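Local coordinates for protein Bd3459 (Bdellovibrio bacteriovorus, PDB 5CEC) that probably cleaves peptides of the prey cell wall as a predatory endopeptidase of the S13 family and is bound by the ankyrin-repeat immunity protein Bd3460, at residues A[218-221]-A[222-225]; A[395-398]-A[399-403]. The protein carries 1 engineered substitution. All coordinates share one frame; numbering follows the deposited sequence.

Contact 1: A[218-221]-A[222-225]; sequences FVKK and AEFQ
Val219 holds CG1 anti to its backbone N (chi1 177°), and from there the methyl reaches round the turn to Phe224, whose CA lies 3.9 Å from Val219 CG1. Only the root of the phenylalanine takes part: Phe224 also has CG anti to its own N, which carries the ring off to other company while Phe224 CB stays 3.6 Å from Lys221 O. Two successive i to i+3 bonds close the backbone. Glu223 N donates to Lys220 O at 2.9 Å, bent to 135° at the hydrogen, and Phe224 N to Lys221 O at 3.2 Å, a straighter 164°. Both donors sit well above the plane of the carbonyl they use, consistent with the tight winding of a 3-10 turn. On the outer side Lys220 and Glu223 run side by side in the same direction, with Lys220 NZ 4.2 Å from Glu223 OE2. That is too long for a salt bridge, though the opposite charges should still attract weakly. The turn follows strand 212-218, an outermost strand of the mixed sheet, and Glu143 accepts a hydrogen bond from Lys221 N. Phe218 and Lys220 lean on helix 167-182, while the ring of Phe224 stacks on His107 of strand 104-109 and meets His95 of strand 91-98 at a slant.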
ATOM      1  N   PHE A 218      -9.338  -4.303  32.149  1.00 23.28           N
ATOM      2  CA  PHE A 218      -9.777  -5.394  31.286  1.00 21.67           C
ATOM      3  C   PHE A 218     -10.849  -6.213  32.015  1.00 23.58           C
ATOM      4  O   PHE A 218     -10.677  -6.576  33.202  1.00 26.45           O
ATOM      5  CB  PHE A 218      -8.553  -6.256  30.959  1.00 22.52           C
ATOM      6  CG  PHE A 218      -8.859  -7.513  30.219  1.00 22.24           C
ATOM      7  CD1 PHE A 218      -9.392  -7.473  28.959  1.00 23.02           C
ATOM      8  CD2 PHE A 218      -8.560  -8.758  30.760  1.00 26.32           C
ATOM      9  CE1 PHE A 218      -9.667  -8.633  28.253  1.00 23.93           C
ATOM     10  CE2 PHE A 218      -8.830  -9.919  30.061  1.00 29.40           C
ATOM     11  CZ  PHE A 218      -9.392  -9.857  28.805  1.00 26.39           C
ATOM     12  N   VAL A 219     -11.958  -6.464  31.317  1.00 23.25           N
ATOM     13  CA  VAL A 219     -13.013  -7.382  31.778  1.00 25.41           C
ATOM     14  C   VAL A 219     -13.356  -8.326  30.634  1.00 24.80           C
ATOM     15  O   VAL A 219     -13.876  -7.886  29.609  1.00 24.10           O
ATOM     16  CB  VAL A 219     -14.290  -6.639  32.247  1.00 25.70           C
ATOM     17  CG1 VAL A 219     -15.370  -7.639  32.650  1.00 27.75           C
ATOM     18  CG2 VAL A 219     -13.971  -5.705  33.409  1.00 26.85           C
ATOM     19  N   LYS A 220     -13.059  -9.613  30.815  1.00 25.42           N
ATOM     20  CA  LYS A 220     -13.302 -10.648  29.802  1.00 26.98           C
ATOM     21  C   LYS A 220     -14.776 -10.757  29.449  1.00 25.38           C
ATOM     22  O   LYS A 220     -15.647 -10.612  30.320  1.00 26.99           O
ATOM     23  CB  LYS A 220     -12.843 -12.021  30.304  1.00 32.43           C
ATOM     24  CG  LYS A 220     -11.352 -12.173  30.484  1.00 38.49           C
ATOM     25  CD  LYS A 220     -11.052 -13.525  31.127  1.00 42.81           C
ATOM     26  CE  LYS A 220      -9.563 -13.721  31.401  1.00 48.68           C
ATOM     27  NZ  LYS A 220      -9.357 -14.465  32.675  1.00 52.91           N
ATOM     28  N   LYS A 221     -15.052 -11.048  28.183  1.00 25.32           N
ATOM     29  CA  LYS A 221     -16.436 -11.111  27.691  1.00 27.24           C
ATOM     30  C   LYS A 221     -17.323 -12.023  28.552  1.00 28.29           C
ATOM     31  O   LYS A 221     -18.421 -11.627  28.939  1.00 30.12           O
ATOM     32  CB  LYS A 221     -16.477 -11.553  26.222  1.00 28.01           C
ATOM     33  CG  LYS A 221     -17.879 -11.600  25.636  1.00 31.51           C
ATOM     34  CD  LYS A 221     -17.868 -12.097  24.208  1.00 36.90           C
ATOM     35  CE  LYS A 221     -19.294 -12.431  23.783  1.00 40.54           C
ATOM     36  NZ  LYS A 221     -19.412 -12.706  22.332  1.00 46.61           N
ATOM     37  N   ALA A 222     -16.827 -13.225  28.850  1.00 28.44           N
ATOM     38  CA  ALA A 222     -17.588 -14.237  29.615  1.00 31.27           C
ATOM     39  C   ALA A 222     -17.871 -13.799  31.037  1.00 32.38           C
ATOM     40  O   ALA A 222     -18.803 -14.318  31.659  1.00 34.42           O
ATOM     41  CB  ALA A 222     -16.862 -15.585  29.621  1.00 31.74           C
ATOM     42  N   GLU A 223     -17.047 -12.890  31.558  1.00 28.54           N
ATOM     43  CA  GLU A 223     -17.196 -12.359  32.910  1.00 30.03           C
ATOM     44  C   GLU A 223     -17.926 -11.025  33.011  1.00 31.30           C
ATOM     45  O   GLU A 223     -18.149 -10.533  34.122  1.00 32.03           O
ATOM     46  CB  GLU A 223     -15.826 -12.195  33.552  1.00 32.03           C
ATOM     47  CG  GLU A 223     -15.121 -13.525  33.752  1.00 33.29           C
ATOM     48  CD  GLU A 223     -13.760 -13.388  34.397  1.00 40.64           C
ATOM     49  OE1 GLU A 223     -13.367 -12.261  34.782  1.00 43.17           O
ATOM     50  OE2 GLU A 223     -13.084 -14.426  34.516  1.00 44.88           O
ATOM     51  N   PHE A 224     -18.325 -10.457  31.881  1.00 29.37           N
ATOM     52  CA  PHE A 224     -18.941  -9.137  31.909  1.00 29.67           C
ATOM     53  C   PHE A 224     -20.400  -9.260  32.300  1.00 35.21           C
ATOM     54  O   PHE A 224     -21.137 -10.064  31.724  1.00 39.95           O
ATOM     55  CB  PHE A 224     -18.837  -8.443  30.563  1.00 29.15           C
ATOM     56  CG  PHE A 224     -19.667  -7.194  30.472  1.00 28.82           C
ATOM     57  CD1 PHE A 224     -19.416  -6.123  31.311  1.00 29.29           C
ATOM     58  CD2 PHE A 224     -20.735  -7.117  29.588  1.00 28.00           C
ATOM     59  CE1 PHE A 224     -20.199  -4.972  31.245  1.00 29.17           C
ATOM     60  CE2 PHE A 224     -21.515  -5.976  29.515  1.00 27.76           C
ATOM     61  CZ  PHE A 224     -21.243  -4.905  30.345  1.00 29.21           C
ATOM     62  N   GLN A 225     -20.810  -8.429  33.251  1.00 36.95           N
ATOM     63  CA  GLN A 225     -22.181  -8.412  33.724  1.00 42.11           C
ATOM     64  C   GLN A 225     -22.774  -7.047  33.409  1.00 37.47           C
ATOM     65  O   GLN A 225     -22.417  -6.067  34.078  1.00 39.03           O
ATOM     66  CB  GLN A 225     -22.202  -8.663  35.242  1.00 53.01           C
ATOM     67  CG  GLN A 225     -23.604  -8.793  35.823  1.00 59.48           C
ATOM     68  CD  GLN A 225     -24.445  -9.760  35.016  1.00 67.04           C
ATOM     69  OE1 GLN A 225     -25.380  -9.366  34.313  1.00 71.35           O
ATOM     70  NE2 GLN A 225     -24.068 -11.022  35.054  1.00 70.69           N
TER

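Contact 2: A[395-398]-A[399-403]; sequences WGVA and SQQIK
Trp395 O accepts a hydrogen bond from Ser399 N, with Ser399 N to Trp395 O 2.8 Å, and Ser399 CB comes in beside the same oxygen. Trp395 CB points away from 399-403, and the indole finds its partners elsewhere: NE1 bonds Val361 O and the ring stacks on Tyr388. Gly396 comes next, buried, and Gln400 N reaches Gly396 O in a weak bond of 3.3 Å. At Val397, Gln401 N donates to Val397 O at 3.2 Å, and here side chains meet as well. The two lie alongside each other and point the same way, with Val397 CG1 3.7 Å from Gln401 NE2, a methyl against an amide nitrogen; Gln401 CG also lies against Val397 O. Ala398 closes the segment, with Ile402 N 2.9 Å from Ala398 O and almost in line with the C=O bond. Because chi1 of Ile402 is -67°, Ile402 CG1 swings beside the backbone N and back to within 3.3 Å of Ala398 O, which puts apolar carbon against that oxygen.

One flank of the helix faces Bd3460: Gln400 OE1 accepts a hydrogen bond from Asn141 of that chain while Gln400 NE2 is tied to Asn404, and Lys403 makes a salt bridge to Asp107 of Bd3460. On another, Ala398 packs on strand 364-373, Ile402 on that strand and on 376-385. This regular i to i+4 ladder belongs to helix 394-411, the chain's last, laid on the antiparallel sheet, as in the beta-lactamase and penicillin-binding protein fold.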
ATOM      1  N   TRP A 395      14.350  -3.881  -6.246  1.00 13.27           N
ATOM      2  CA  TRP A 395      12.909  -3.607  -6.231  1.00 13.53           C
ATOM      3  C   TRP A 395      12.526  -2.607  -7.321  1.00 13.28           C
ATOM      4  O   TRP A 395      11.563  -2.847  -8.046  1.00 13.39           O
ATOM      5  CB  TRP A 395      12.438  -3.128  -4.863  1.00 14.34           C
ATOM      6  CG  TRP A 395      12.295  -4.189  -3.829  1.00 14.71           C
ATOM      7  CD1 TRP A 395      12.486  -5.557  -3.975  1.00 14.94           C
ATOM      8  CD2 TRP A 395      11.897  -3.995  -2.480  1.00 15.83           C
ATOM      9  NE1 TRP A 395      12.232  -6.181  -2.802  1.00 15.29           N
ATOM     10  CE2 TRP A 395      11.879  -5.258  -1.859  1.00 15.57           C
ATOM     11  CE3 TRP A 395      11.530  -2.876  -1.725  1.00 17.43           C
ATOM     12  CZ2 TRP A 395      11.539  -5.425  -0.544  1.00 18.59           C
ATOM     13  CZ3 TRP A 395      11.169  -3.058  -0.417  1.00 20.08           C
ATOM     14  CH2 TRP A 395      11.197  -4.327   0.164  1.00 19.31           C
ATOM     15  N   GLY A 396      13.277  -1.529  -7.446  1.00 12.83           N
ATOM     16  CA  GLY A 396      12.953  -0.561  -8.468  1.00 13.02           C
ATOM     17  C   GLY A 396      13.130  -1.087  -9.876  1.00 13.21           C
ATOM     18  O   GLY A 396      12.346  -0.807 -10.763  1.00 13.95           O
ATOM     19  N   VAL A 397      14.147  -1.916 -10.088  1.00 12.95           N
ATOM     20  CA  VAL A 397      14.353  -2.530 -11.384  1.00 13.13           C
ATOM     21  C   VAL A 397      13.173  -3.450 -11.713  1.00 13.36           C
ATOM     22  O   VAL A 397      12.568  -3.383 -12.793  1.00 14.31           O
ATOM     23  CB  VAL A 397      15.678  -3.341 -11.421  1.00 14.28           C
ATOM     24  CG1 VAL A 397      15.797  -4.161 -12.689  1.00 14.69           C
ATOM     25  CG2 VAL A 397      16.872  -2.379 -11.307  1.00 14.50           C
ATOM     26  N   ALA A 398      12.835  -4.327 -10.779  1.00 13.61           N
ATOM     27  CA  ALA A 398      11.701  -5.253 -11.001  1.00 13.55           C
ATOM     28  C   ALA A 398      10.399  -4.508 -11.204  1.00 14.19           C
ATOM     29  O   ALA A 398       9.574  -4.931 -12.013  1.00 14.48           O
ATOM     30  CB  ALA A 398      11.597  -6.214  -9.831  1.00 13.51           C
ATOM     31  N   SER A 399      10.202  -3.431 -10.455  1.00 12.84           N
ATOM     32  CA  SER A 399       8.942  -2.717 -10.547  1.00 14.04           C
ATOM     33  C   SER A 399       8.691  -2.239 -11.984  1.00 13.10           C
ATOM     34  O   SER A 399       7.581  -2.403 -12.502  1.00 13.99           O
ATOM     35  CB  SER A 399       8.945  -1.503  -9.631  1.00 14.66           C
ATOM     36  OG  SER A 399       7.677  -0.873  -9.688  1.00 16.57           O
ATOM     37  N   GLN A 400       9.676  -1.609 -12.605  1.00 13.40           N
ATOM     38  CA  GLN A 400       9.459  -1.118 -13.955  1.00 14.26           C
ATOM     39  C   GLN A 400       9.342  -2.270 -14.951  1.00 14.73           C
ATOM     40  O   GLN A 400       8.556  -2.181 -15.905  1.00 15.00           O
ATOM     41  CB  GLN A 400      10.490  -0.093 -14.393  1.00 14.94           C
ATOM     42  CG  GLN A 400      10.094   0.650 -15.691  1.00 14.99           C
ATOM     43  CD  GLN A 400       8.842   1.468 -15.538  1.00 14.73           C
ATOM     44  OE1 GLN A 400       8.743   2.326 -14.674  1.00 15.58           O
ATOM     45  NE2 GLN A 400       7.876   1.256 -16.432  1.00 15.53           N
ATOM     46  N   GLN A 401      10.062  -3.361 -14.740  1.00 14.32           N
ATOM     47  CA  GLN A 401       9.869  -4.531 -15.599  1.00 14.95           C
ATOM     48  C   GLN A 401       8.445  -5.063 -15.518  1.00 14.16           C
ATOM     49  O   GLN A 401       7.865  -5.413 -16.552  1.00 15.63           O
ATOM     50  CB  GLN A 401      10.880  -5.628 -15.296  1.00 15.85           C
ATOM     51  CG  GLN A 401      12.288  -5.317 -15.759  1.00 18.47           C
ATOM     52  CD  GLN A 401      13.248  -6.461 -15.527  1.00 20.72           C
ATOM     53  OE1 GLN A 401      12.846  -7.614 -15.378  1.00 25.03           O
ATOM     54  NE2 GLN A 401      14.534  -6.159 -15.560  1.00 22.63           N
ATOM     55  N   ILE A 402       7.874  -5.121 -14.313  1.00 13.97           N
ATOM     56  CA  ILE A 402       6.496  -5.536 -14.149  1.00 14.74           C
ATOM     57  C   ILE A 402       5.564  -4.586 -14.887  1.00 14.10           C
ATOM     58  O   ILE A 402       4.691  -5.013 -15.621  1.00 15.77           O
ATOM     59  CB  ILE A 402       6.102  -5.625 -12.663  1.00 14.93           C
ATOM     60  CG1 ILE A 402       6.871  -6.758 -11.954  1.00 15.25           C
ATOM     61  CG2 ILE A 402       4.595  -5.820 -12.531  1.00 16.44           C
ATOM     62  CD1 ILE A 402       6.732  -6.741 -10.465  1.00 17.48           C
ATOM     63  N   LYS A 403       5.739  -3.281 -14.690  1.00 13.61           N
ATOM     64  CA  LYS A 403       4.878  -2.306 -15.344  1.00 14.36           C
ATOM     65  C   LYS A 403       4.913  -2.460 -16.850  1.00 15.43           C
ATOM     66  O   LYS A 403       3.873  -2.409 -17.517  1.00 17.00           O
ATOM     67  CB  LYS A 403       5.334  -0.891 -14.972  1.00 14.95           C
ATOM     68  CG  LYS A 403       5.093  -0.542 -13.531  1.00 15.06           C
ATOM     69  CD  LYS A 403       5.580   0.862 -13.193  1.00 15.27           C
ATOM     70  CE  LYS A 403       5.330   1.223 -11.738  1.00 15.15           C
ATOM     71  NZ  LYS A 403       5.831   2.570 -11.411  1.00 15.72           N
TER

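Overall arrangement
Contacts 1 and 2 sit on opposite sides of the chain's centre, their own centres 51 Å apart and their nearest atoms about 35 Å apart, so neither touches the other. The first is a surface turn at the margin of the mixed sheet; the second is a buried stretch of helix on the six-stranded antiparallel sheet. That antiparallel sheet includes strand 354-361, which carries what looks like the K(T/S)G-type motif of a serine penicillin-binding protein active site; the helix of contact 2 is tied to the end of this strand. The immunity protein distinguishes them further: Bd3460 reaches several residues of 395-403, whereas it does not touch 218-225.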